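Local coordinates for protein alpha-/beta-galactoside alpha-2,3-sialyltransferase (Photobacterium phosphoreum, PDB 2ZWI) that probably transfers sialic acid from a CMP-linked donor to galactosides through an alpha-2,3 linkage, and binds cytidine-5'-monophosphate between the two domains of a GT-B fold, at residues 242-248 with 281-286; 113-117 with 324-328; 1-7 with 73-79. One frame throughout, in Å; residues are numbered along the deposited sequence.

The fold is GT-B: two Rossmann-like domains, each built on a parallel sheet, with the nucleotide between them. Contact 3 comes first along the chain and pairs strands 3-10 and 74-82 inside the first sheet. Contact 2 then opens at the start of helix 114-125 and closes at residues 324-328, joining the two domains. Contact 1 is nested inside that loop and joins the loops after strands 236-240 and 275-279 of the second sheet. Both contact 1 and contact 2 touch cytidine-5'-monophosphate, with centres about 17 Å apart. Contact 3 belongs to the scaffold, its centre about 31 Å from that of contact 2 and about 41 Å from that of contact 1.

Contact 1. Residues 242-248 with 281-286; sequences TNSGTAT and HPSATY. With C5P (cytidine-5'-monophosphate), chain C.
Asn-243 sets CG between its backbone N and carbonyl carbon (chi1 56°), which carries ND2 over one face of the His-281 imidazole, and the ring of His-281 is turned away from its own N (chi1 -167°), bringing NE2 to the nucleotide phosphate. The two loops follow strands 236-240 and 275-279 of the second Rossmann-like domain of the GT-B fold, at their nucleotide-binding ends. ND2 of Asn-243 sits toward the rim of the ring, 3.1 Å from His-281 CE1, and gives Ser-283 OG a weak hydrogen bond. Its OD1 accepts from Gly-245 N at 3.2 Å and closes an Asx turn that holds the amide in place. His-281 is gripped at both nitrogens. Ser-283 N donates to ND1 in the ring plane at 3.1 Å, while NE2 donates to phosphate oxygen O2P of the nucleotide at 2.8 Å, nearly straight at 166°. Tyr-286 brings a ring edge to the loop, CE1 lying 3.4 Å from Thr-242 O; its hydroxyl points toward Ala-247 O, but the placing of that hydroxyl is doubtful. One water ties the loops together at their start, donating to Thr-242 O at 2.7 Å and accepting from His-281 N at 3.0 Å.

Contact 2. Residues 113-117 with 324-328; sequences GSAEY and SVFFS. With C5P (cytidine-5'-monophosphate), chain C.
Ser-114 and Ser-324 meet through hydrogen bonds that centre on one hydroxyl. The backbone N of Ser-114 donates to Ser-324 OG at 2.9 Å, and that OG in turn donates a hydrogen bond to phosphate oxygen O1P of cytidine-5'-monophosphate at 2.6 Å. With chi1 at -55°, OG lies beside its own backbone N, which puts both donors of Ser-324 on the same phosphate oxygen: Ser-324 N reaches O1P at 2.9 Å with an N-H...O angle of 164°. The two serine hydroxyls are 3.3 Å apart, OG to OG, at best a weak and unsettled bond. A glycerol, probably from the crystallisation liquor, also bonds to Ser-324 OG.

This is the interdomain cleft of the GT-B fold. Helix 114-125 follows strand 104-110 of the first sheet, while residues 325-328 form a short, weakly bonded helix after strand 317-321 of the second. Through this contact the first domain meets the phosphate by way of Ser-324, and Ser-114 N, a second-shell donor, is placed to steady that hydroxyl. The phosphate lies near the N-terminal end of that short helix, whose dipole may modestly favour the negative charge.

The apolar part of the contact belongs to Phe-327. Ser-114 CA lies over one face of its ring, offset toward the rim, and Ser-114 CB comes within 3.6 Å of CE2. Next to it, Tyr-117 CB approaches Phe-327 CE1 at 3.6 Å; the two rings pass obliquely, centroids 5.4 Å apart and planes at 31°. Helix 350-357 packs against the same pair, Val-354 on Tyr-117 and Met-355 on Phe-327. The Tyr-117 hydroxyl is held by Asp-111 and by the backbone N of Arg-174. Val-325 rests a methyl against the base, CG2 3.5 Å from N1.

Contact 3. Residues 1-7 with 73-79; sequences KNKTIEV and EIKKVII
Lys-3 and Glu-73 form a salt bridge at the outer end of the pairing, NZ to OE1 2.7 Å. The two side chains run alongside each other, and a bend in the lysine at chi3 (-65°) delivers NZ to the anti side of the carboxylate oxygen, 34° out of the carboxylate plane. The backbones join next to it: Lys-3 N donates to Glu-73 O at 3.1 Å. Lys-3 O then takes two donors, a bent, weak bond from Lys-75 N at 2.7 Å and a straighter one from Lys-76 N at 3.2 Å. The doubled grip marks a beta bulge, with Lys-75 as the extra residue; its side chain leads off to a salt bridge with Glu-104 on the next strand.

Past the bulge the ladder is regular and parallel. Ile-5 bonds on through its N to Lys-76 O and through its O to Ile-78 N, and Val-7 N closes on Ile-78 O at 2.7 Å. Strands 3-10 and 74-82 are neighbours within the first Rossmann-like sheet, and helix 58-70 leads from edge strand 52-54 into strand 74-82.

Side chains pack chiefly on the face that carries Ile-5, Val-7, Ile-74, Val-77 and Ile-79. Ile-5 CD1 meets Ile-74 CD1 at 3.4 Å, a tight approach, the chains crossing at about a right angle. Val-7 CG2 lies 3.8 Å from Val-77 CG1. Helix 58-70 covers Ile-5, Val-7 and Val-77, helix 86-98 Val-77 and Ile-79. On the other face Glu-6 turns to Asn-30 and Ser-28. On the helix-covered face the chemistry grades from charged pairing at the exposed end to aliphatic packing, while the other stays partly polar, Thr-4 OG1 being buried there without a partner in the model; the backbone bonds keep one register from Thr-4 onward, after the one-residue shift at the bulge.

Contact 1. Residues 242-248 with 281-286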
loop_
_atom_site.group_PDB
_atom_site.type_symbol
_atom_site.label_atom_id
_atom_site.label_comp_id
_atom_site.label_asym_id
_atom_site.label_seq_id
_atom_site.Cartn_x
_atom_site.Cartn_y
_atom_site.Cartn_z
ATOM N N THR A 242 -6.645 13.716 6.349
ATOM C CA THR A 242 -7.327 13.184 5.180
ATOM C C THR A 242 -7.582 14.322 4.176
ATOM O O THR A 242 -7.054 15.426 4.351
ATOM C CB THR A 242 -8.619 12.401 5.567
ATOM O OG1 THR A 242 -9.123 11.720 4.417
ATOM C CG2 THR A 242 -9.705 13.342 6.121
ATOM N N ASN A 243 -8.368 14.057 3.131
ATOM C CA ASN A 243 -8.756 15.107 2.189
ATOM C C ASN A 243 -10.277 15.373 2.210
ATOM O O ASN A 243 -11.029 14.728 2.964
ATOM C CB ASN A 243 -8.234 14.804 0.769
ATOM C CG ASN A 243 -8.698 13.456 0.248
ATOM O OD1 ASN A 243 -9.878 13.123 0.319
ATOM N ND2 ASN A 243 -7.768 12.672 -0.281
ATOM N N SER A 244 -10.730 16.315 1.385
ATOM C CA SER A 244 -12.136 16.757 1.422
ATOM C C SER A 244 -13.159 15.671 1.047
ATOM O O SER A 244 -14.350 15.817 1.315
ATOM C CB SER A 244 -12.317 18.013 0.564
ATOM O OG SER A 244 -11.897 17.765 -0.759
ATOM N N GLY A 245 -12.703 14.576 0.446
ATOM C CA GLY A 245 -13.577 13.431 0.180
ATOM C C GLY A 245 -14.047 12.722 1.445
ATOM O O GLY A 245 -15.029 11.970 1.417
ATOM N N THR A 246 -13.341 12.949 2.553
ATOM C CA THR A 246 -13.635 12.294 3.837
ATOM C C THR A 246 -14.008 13.297 4.929
ATOM O O THR A 246 -14.935 13.045 5.715
ATOM C CB THR A 246 -12.444 11.441 4.321
ATOM O OG1 THR A 246 -12.211 10.369 3.399
ATOM C CG2 THR A 246 -12.711 10.850 5.692
ATOM N N ALA A 247 -13.287 14.418 4.987
ATOM C CA ALA A 247 -13.499 15.418 6.053
ATOM C C ALA A 247 -13.162 16.849 5.626
ATOM O O ALA A 247 -12.393 17.077 4.691
ATOM C CB ALA A 247 -12.714 15.040 7.326
ATOM N N THR A 248 -13.743 17.816 6.323
ATOM C CA THR A 248 -13.408 19.210 6.078
ATOM C C THR A 248 -12.210 19.575 6.947
ATOM O O THR A 248 -11.857 18.820 7.853
ATOM C CB THR A 248 -14.581 20.132 6.422
ATOM O OG1 THR A 248 -14.840 20.049 7.823
ATOM C CG2 THR A 248 -15.845 19.724 5.633
ATOM N N HIS A 281 -2.644 14.483 4.038
ATOM C CA HIS A 281 -2.876 13.568 2.932
ATOM C C HIS A 281 -2.218 14.165 1.679
ATOM O O HIS A 281 -2.306 15.364 1.478
ATOM C CB HIS A 281 -4.390 13.400 2.738
ATOM C CG HIS A 281 -4.775 12.265 1.839
ATOM N ND1 HIS A 281 -4.578 12.295 0.476
ATOM C CD2 HIS A 281 -5.382 11.084 2.108
ATOM C CE1 HIS A 281 -5.029 11.169 -0.054
ATOM N NE2 HIS A 281 -5.518 10.416 0.917
ATOM N N PRO A 282 -1.520 13.339 0.862
ATOM C CA PRO A 282 -0.861 13.769 -0.378
ATOM C C PRO A 282 -1.734 14.581 -1.341
ATOM O O PRO A 282 -1.215 15.446 -2.048
ATOM C CB PRO A 282 -0.450 12.445 -1.022
ATOM C CG PRO A 282 -0.171 11.572 0.145
ATOM C CD PRO A 282 -1.283 11.901 1.109
ATOM N N SER A 283 -3.034 14.315 -1.377
ATOM C CA SER A 283 -3.914 15.089 -2.263
ATOM C C SER A 283 -4.705 16.235 -1.586
ATOM O O SER A 283 -5.389 16.999 -2.277
ATOM C CB SER A 283 -4.828 14.153 -3.076
ATOM O OG SER A 283 -5.820 13.565 -2.259
ATOM N N ALA A 284 -4.584 16.399 -0.262
ATOM C CA ALA A 284 -5.281 17.505 0.423
ATOM C C ALA A 284 -4.637 18.875 0.144
ATOM O O ALA A 284 -3.404 18.998 0.047
ATOM C CB ALA A 284 -5.390 17.254 1.925
ATOM N N THR A 285 -5.491 19.893 0.033
ATOM C CA THR A 285 -5.040 21.256 -0.247
ATOM C C THR A 285 -5.473 22.236 0.850
ATOM O O THR A 285 -5.308 23.450 0.717
ATOM C CB THR A 285 -5.479 21.721 -1.668
ATOM O OG1 THR A 285 -5.738 23.130 -1.676
ATOM C CG2 THR A 285 -6.724 20.996 -2.107
ATOM N N TYR A 286 -6.024 21.709 1.942
ATOM C CA TYR A 286 -6.364 22.557 3.086
ATOM C C TYR A 286 -5.431 22.385 4.298
ATOM O O TYR A 286 -5.778 22.823 5.395
ATOM C CB TYR A 286 -7.849 22.406 3.498
ATOM C CG TYR A 286 -8.361 20.980 3.731
ATOM C CD1 TYR A 286 -7.526 19.966 4.210
ATOM C CD2 TYR A 286 -9.699 20.670 3.514
ATOM C CE1 TYR A 286 -8.015 18.682 4.444
ATOM C CE2 TYR A 286 -10.193 19.399 3.739
ATOM C CZ TYR A 286 -9.339 18.408 4.194
ATOM O OH TYR A 286 -9.832 17.155 4.422
HETATM O O3P C5P C . -5.979 7.718 3.306
HETATM P P C5P C . -5.798 6.950 2.053
HETATM O O1P C5P C . -6.365 5.579 2.267
HETATM O O2P C5P C . -6.340 7.753 0.901
HETATM O "O5'" C5P C . -4.218 6.793 1.875
HETATM C "C5'" C5P C . -3.631 6.339 0.659
HETATM C "C4'" C5P C . -2.140 6.626 0.736
HETATM O "O4'" C5P C . -1.910 8.036 0.918
HETATM C "C3'" C5P C . -1.502 5.982 1.958
HETATM O "O3'" C5P C . -1.114 4.639 1.701
HETATM C "C2'" C5P C . -0.296 6.852 2.199
HETATM O "O2'" C5P C . 0.703 6.608 1.203
HETATM C "C1'" C5P C . -0.824 8.227 1.846
HETATM N N1 C5P C . -1.231 9.063 2.982
HETATM C C2 C5P C . -0.226 9.740 3.704
HETATM N N3 C5P C . -0.555 10.560 4.722
HETATM C C4 C5P C . -1.846 10.732 5.075
HETATM C C5 C5P C . -2.862 10.083 4.385
HETATM C C6 C5P C . -2.524 9.238 3.318
HETATM O O2 C5P C . 0.979 9.570 3.419
HETATM N N4 C5P C . -2.130 11.572 6.098
HETATM O O HOH W 1 -4.686 16.197 5.301
#

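Contact 2. Residues 113-117 with 324-328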
loop_
_atom_site.group_PDB
_atom_site.type_symbol
_atom_site.label_atom_id
_atom_site.label_comp_id
_atom_site.label_asym_id
_atom_site.label_seq_id
_atom_site.Cartn_x
_atom_site.Cartn_y
_atom_site.Cartn_z
ATOM N N GLY A 113 -3.693 -0.696 -0.520
ATOM C CA GLY A 113 -4.027 0.017 0.708
ATOM C C GLY A 113 -5.273 -0.568 1.346
ATOM O O GLY A 113 -5.481 -1.784 1.325
ATOM N N SER A 114 -6.120 0.306 1.880
ATOM C CA SER A 114 -7.325 -0.104 2.592
ATOM C C SER A 114 -8.404 -0.774 1.723
ATOM O O SER A 114 -9.220 -1.552 2.237
ATOM C CB SER A 114 -7.934 1.111 3.310
ATOM O OG SER A 114 -8.508 2.000 2.374
ATOM N N ALA A 115 -8.422 -0.459 0.428
ATOM C CA ALA A 115 -9.441 -0.987 -0.495
ATOM C C ALA A 115 -9.508 -2.515 -0.521
ATOM O O ALA A 115 -10.603 -3.080 -0.454
ATOM C CB ALA A 115 -9.251 -0.431 -1.909
ATOM N N GLU A 116 -8.355 -3.189 -0.606
ATOM C CA GLU A 116 -8.353 -4.658 -0.573
ATOM C C GLU A 116 -9.003 -5.192 0.705
ATOM O O GLU A 116 -9.706 -6.199 0.669
ATOM C CB GLU A 116 -6.942 -5.242 -0.711
ATOM C CG GLU A 116 -6.381 -5.232 -2.123
ATOM C CD GLU A 116 -5.667 -3.927 -2.466
ATOM O OE1 GLU A 116 -4.741 -3.948 -3.318
ATOM O OE2 GLU A 116 -6.018 -2.882 -1.878
ATOM N N TYR A 117 -8.780 -4.493 1.820
ATOM C CA TYR A 117 -9.251 -4.936 3.141
ATOM C C TYR A 117 -10.731 -4.654 3.364
ATOM O O TYR A 117 -11.432 -5.447 4.006
ATOM C CB TYR A 117 -8.314 -4.412 4.258
ATOM C CG TYR A 117 -6.988 -5.119 4.114
ATOM C CD1 TYR A 117 -5.992 -4.613 3.273
ATOM C CD2 TYR A 117 -6.767 -6.353 4.728
ATOM C CE1 TYR A 117 -4.796 -5.303 3.083
ATOM C CE2 TYR A 117 -5.566 -7.042 4.552
ATOM C CZ TYR A 117 -4.598 -6.515 3.721
ATOM O OH TYR A 117 -3.428 -7.205 3.537
ATOM N N SER A 324 -5.530 4.306 4.729
ATOM C CA SER A 324 -4.627 3.189 4.437
ATOM C C SER A 324 -3.342 3.217 5.261
ATOM O O SER A 324 -2.748 2.166 5.504
ATOM C CB SER A 324 -4.260 3.159 2.953
ATOM O OG SER A 324 -5.422 3.123 2.148
ATOM N N VAL A 325 -2.915 4.410 5.678
ATOM C CA VAL A 325 -1.698 4.585 6.504
ATOM C C VAL A 325 -1.664 3.650 7.722
ATOM O O VAL A 325 -0.634 3.028 8.009
ATOM C CB VAL A 325 -1.538 6.057 6.989
ATOM C CG1 VAL A 325 -0.508 6.164 8.124
ATOM C CG2 VAL A 325 -1.144 6.958 5.838
ATOM N N PHE A 326 -2.791 3.544 8.424
ATOM C CA PHE A 326 -2.867 2.725 9.635
ATOM C C PHE A 326 -2.674 1.224 9.383
ATOM O O PHE A 326 -2.359 0.497 10.314
ATOM C CB PHE A 326 -4.189 2.957 10.382
ATOM C CG PHE A 326 -4.382 4.371 10.886
ATOM C CD1 PHE A 326 -3.840 4.776 12.112
ATOM C CD2 PHE A 326 -5.133 5.287 10.152
ATOM C CE1 PHE A 326 -4.043 6.087 12.594
ATOM C CE2 PHE A 326 -5.342 6.587 10.619
ATOM C CZ PHE A 326 -4.791 6.997 11.840
ATOM N N PHE A 327 -2.864 0.769 8.137
ATOM C CA PHE A 327 -2.666 -0.647 7.766
ATOM C C PHE A 327 -1.198 -1.069 7.678
ATOM O O PHE A 327 -0.874 -2.242 7.890
ATOM C CB PHE A 327 -3.362 -0.972 6.440
ATOM C CG PHE A 327 -4.857 -1.090 6.549
ATOM C CD1 PHE A 327 -5.458 -2.336 6.727
ATOM C CD2 PHE A 327 -5.668 0.042 6.473
ATOM C CE1 PHE A 327 -6.848 -2.445 6.831
ATOM C CE2 PHE A 327 -7.062 -0.065 6.579
ATOM C CZ PHE A 327 -7.645 -1.307 6.756
ATOM N N SER A 328 -0.315 -0.132 7.351
ATOM C CA SER A 328 1.117 -0.447 7.247
ATOM C C SER A 328 1.914 0.004 8.471
ATOM O O SER A 328 3.098 -0.326 8.611
ATOM C CB SER A 328 1.717 0.145 5.972
ATOM O OG SER A 328 1.588 1.549 5.956
HETATM O O3P C5P C . -5.979 7.718 3.306
HETATM P P C5P C . -5.798 6.950 2.053
HETATM O O1P C5P C . -6.365 5.579 2.267
HETATM O O2P C5P C . -6.340 7.753 0.901
HETATM O "O5'" C5P C . -4.218 6.793 1.875
HETATM C "C5'" C5P C . -3.631 6.339 0.659
HETATM C "C4'" C5P C . -2.140 6.626 0.736
HETATM O "O4'" C5P C . -1.910 8.036 0.918
HETATM C "C3'" C5P C . -1.502 5.982 1.958
HETATM O "O3'" C5P C . -1.114 4.639 1.701
HETATM C "C2'" C5P C . -0.296 6.852 2.199
HETATM O "O2'" C5P C . 0.703 6.608 1.203
HETATM C "C1'" C5P C . -0.824 8.227 1.846
HETATM N N1 C5P C . -1.231 9.063 2.982
HETATM C C2 C5P C . -0.226 9.740 3.704
HETATM N N3 C5P C . -0.555 10.560 4.722
HETATM C C4 C5P C . -1.846 10.732 5.075
HETATM C C5 C5P C . -2.862 10.083 4.385
HETATM C C6 C5P C . -2.524 9.238 3.318
HETATM O O2 C5P C . 0.979 9.570 3.419
HETATM N N4 C5P C . -2.130 11.572 6.098
#

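Contact 3. Residues 1-7 with 73-79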
loop_
_atom_site.group_PDB
_atom_site.type_symbol
_atom_site.label_atom_id
_atom_site.label_comp_id
_atom_site.label_asym_id
_atom_site.label_seq_id
_atom_site.Cartn_x
_atom_site.Cartn_y
_atom_site.Cartn_z
ATOM N N LYS A 1 18.377 -18.300 -24.637
ATOM C CA LYS A 1 17.115 -18.091 -23.845
ATOM C C LYS A 1 17.325 -18.385 -22.349
ATOM O O LYS A 1 16.859 -19.402 -21.818
ATOM C CB LYS A 1 15.958 -18.913 -24.430
ATOM C CG LYS A 1 14.628 -18.692 -23.720
ATOM C CD LYS A 1 13.524 -18.374 -24.682
ATOM C CE LYS A 1 12.754 -19.600 -25.101
ATOM N NZ LYS A 1 11.758 -19.248 -26.158
ATOM N N ASN A 2 18.048 -17.485 -21.691
ATOM C CA ASN A 2 18.371 -17.628 -20.279
ATOM C C ASN A 2 18.130 -16.337 -19.492
ATOM O O ASN A 2 18.478 -16.242 -18.305
ATOM C CB ASN A 2 19.823 -18.102 -20.105
ATOM C CG ASN A 2 20.828 -17.206 -20.818
ATOM O OD1 ASN A 2 20.456 -16.289 -21.561
ATOM N ND2 ASN A 2 22.115 -17.473 -20.597
ATOM N N LYS A 3 17.536 -15.343 -20.143
ATOM C CA LYS A 3 17.340 -14.056 -19.479
ATOM C C LYS A 3 15.986 -13.896 -18.803
ATOM O O LYS A 3 14.967 -14.391 -19.290
ATOM C CB LYS A 3 17.636 -12.885 -20.420
ATOM C CG LYS A 3 19.092 -12.854 -20.870
ATOM C CD LYS A 3 19.464 -11.554 -21.560
ATOM C CE LYS A 3 18.717 -11.366 -22.867
ATOM N NZ LYS A 3 19.401 -10.355 -23.742
ATOM N N THR A 4 16.009 -13.241 -17.646
ATOM C CA THR A 4 14.776 -12.869 -16.977
ATOM C C THR A 4 14.631 -11.356 -16.942
ATOM O O THR A 4 15.560 -10.633 -16.604
ATOM C CB THR A 4 14.610 -13.519 -15.570
ATOM O OG1 THR A 4 13.845 -12.650 -14.723
ATOM C CG2 THR A 4 15.950 -13.798 -14.927
ATOM N N ILE A 5 13.453 -10.891 -17.344
ATOM C CA ILE A 5 13.107 -9.482 -17.292
ATOM C C ILE A 5 12.154 -9.281 -16.119
ATOM O O ILE A 5 11.208 -10.040 -15.960
ATOM C CB ILE A 5 12.414 -9.025 -18.609
ATOM C CG1 ILE A 5 13.377 -9.141 -19.793
ATOM C CG2 ILE A 5 11.883 -7.590 -18.508
ATOM C CD1 ILE A 5 12.682 -8.925 -21.110
ATOM N N GLU A 6 12.410 -8.253 -15.312
ATOM C CA GLU A 6 11.548 -7.888 -14.190
ATOM C C GLU A 6 10.736 -6.641 -14.534
ATOM O O GLU A 6 11.293 -5.612 -14.915
ATOM C CB GLU A 6 12.391 -7.648 -12.933
ATOM C CG GLU A 6 13.202 -8.856 -12.483
ATOM C CD GLU A 6 14.217 -8.534 -11.379
ATOM O OE1 GLU A 6 14.078 -7.498 -10.677
ATOM O OE2 GLU A 6 15.162 -9.331 -11.212
ATOM N N VAL A 7 9.415 -6.744 -14.408
ATOM C CA VAL A 7 8.502 -5.646 -14.740
ATOM C C VAL A 7 7.932 -5.101 -13.434
ATOM O O VAL A 7 7.494 -5.873 -12.579
ATOM C CB VAL A 7 7.339 -6.125 -15.659
ATOM C CG1 VAL A 7 6.268 -5.052 -15.810
ATOM C CG2 VAL A 7 7.867 -6.533 -17.030
ATOM N N GLU A 73 15.466 -14.409 -26.514
ATOM C CA GLU A 73 16.436 -14.568 -25.440
ATOM C C GLU A 73 15.804 -14.570 -24.041
ATOM O O GLU A 73 16.503 -14.758 -23.040
ATOM C CB GLU A 73 17.498 -13.474 -25.546
ATOM C CG GLU A 73 18.226 -13.440 -26.896
ATOM C CD GLU A 73 19.419 -12.488 -26.927
ATOM O OE1 GLU A 73 19.884 -12.052 -25.844
ATOM O OE2 GLU A 73 19.907 -12.178 -28.042
ATOM N N ILE A 74 14.489 -14.369 -23.979
ATOM C CA ILE A 74 13.803 -14.175 -22.707
ATOM C C ILE A 74 13.182 -15.473 -22.181
ATOM O O ILE A 74 12.172 -15.957 -22.680
ATOM C CB ILE A 74 12.733 -13.034 -22.758
ATOM C CG1 ILE A 74 13.322 -11.708 -23.286
ATOM C CG2 ILE A 74 12.046 -12.868 -21.384
ATOM C CD1 ILE A 74 14.665 -11.274 -22.657
ATOM N N LYS A 75 13.808 -16.025 -21.158
ATOM C CA LYS A 75 13.293 -17.212 -20.505
ATOM C C LYS A 75 12.040 -16.911 -19.668
ATOM O O LYS A 75 11.032 -17.628 -19.763
ATOM C CB LYS A 75 14.400 -17.825 -19.640
ATOM C CG LYS A 75 13.919 -18.569 -18.408
ATOM C CD LYS A 75 13.342 -19.925 -18.759
ATOM C CE LYS A 75 14.364 -21.040 -18.583
ATOM N NZ LYS A 75 13.663 -22.357 -18.520
ATOM N N LYS A 76 12.103 -15.837 -18.883
ATOM C CA LYS A 76 11.079 -15.541 -17.880
ATOM C C LYS A 76 10.802 -14.044 -17.740
ATOM O O LYS A 76 11.700 -13.224 -17.885
ATOM C CB LYS A 76 11.502 -16.134 -16.524
ATOM C CG LYS A 76 10.660 -15.707 -15.314
ATOM C CD LYS A 76 11.012 -16.490 -14.055
ATOM C CE LYS A 76 12.355 -16.075 -13.460
ATOM N NZ LYS A 76 12.732 -16.910 -12.277
ATOM N N VAL A 77 9.546 -13.706 -17.443
ATOM C CA VAL A 77 9.167 -12.346 -17.042
ATOM C C VAL A 77 8.524 -12.429 -15.648
ATOM O O VAL A 77 7.574 -13.199 -15.423
ATOM C CB VAL A 77 8.191 -11.672 -18.062
ATOM C CG1 VAL A 77 7.746 -10.282 -17.579
ATOM C CG2 VAL A 77 8.840 -11.575 -19.444
ATOM N N ILE A 78 9.078 -11.672 -14.706
ATOM C CA ILE A 78 8.454 -11.495 -13.405
ATOM C C ILE A 78 7.723 -10.154 -13.429
ATOM O O ILE A 78 8.342 -9.113 -13.641
ATOM C CB ILE A 78 9.489 -11.543 -12.239
ATOM C CG1 ILE A 78 10.379 -12.795 -12.352
ATOM C CG2 ILE A 78 8.769 -11.539 -10.887
ATOM C CD1 ILE A 78 11.502 -12.850 -11.328
ATOM N N ILE A 79 6.407 -10.185 -13.246
ATOM C CA ILE A 79 5.617 -8.961 -13.214
ATOM C C ILE A 79 5.259 -8.611 -11.764
ATOM O O ILE A 79 4.689 -9.427 -11.039
ATOM C CB ILE A 79 4.319 -9.057 -14.063
ATOM C CG1 ILE A 79 4.599 -9.653 -15.453
ATOM C CG2 ILE A 79 3.665 -7.671 -14.198
ATOM C CD1 ILE A 79 3.350 -10.191 -16.149
#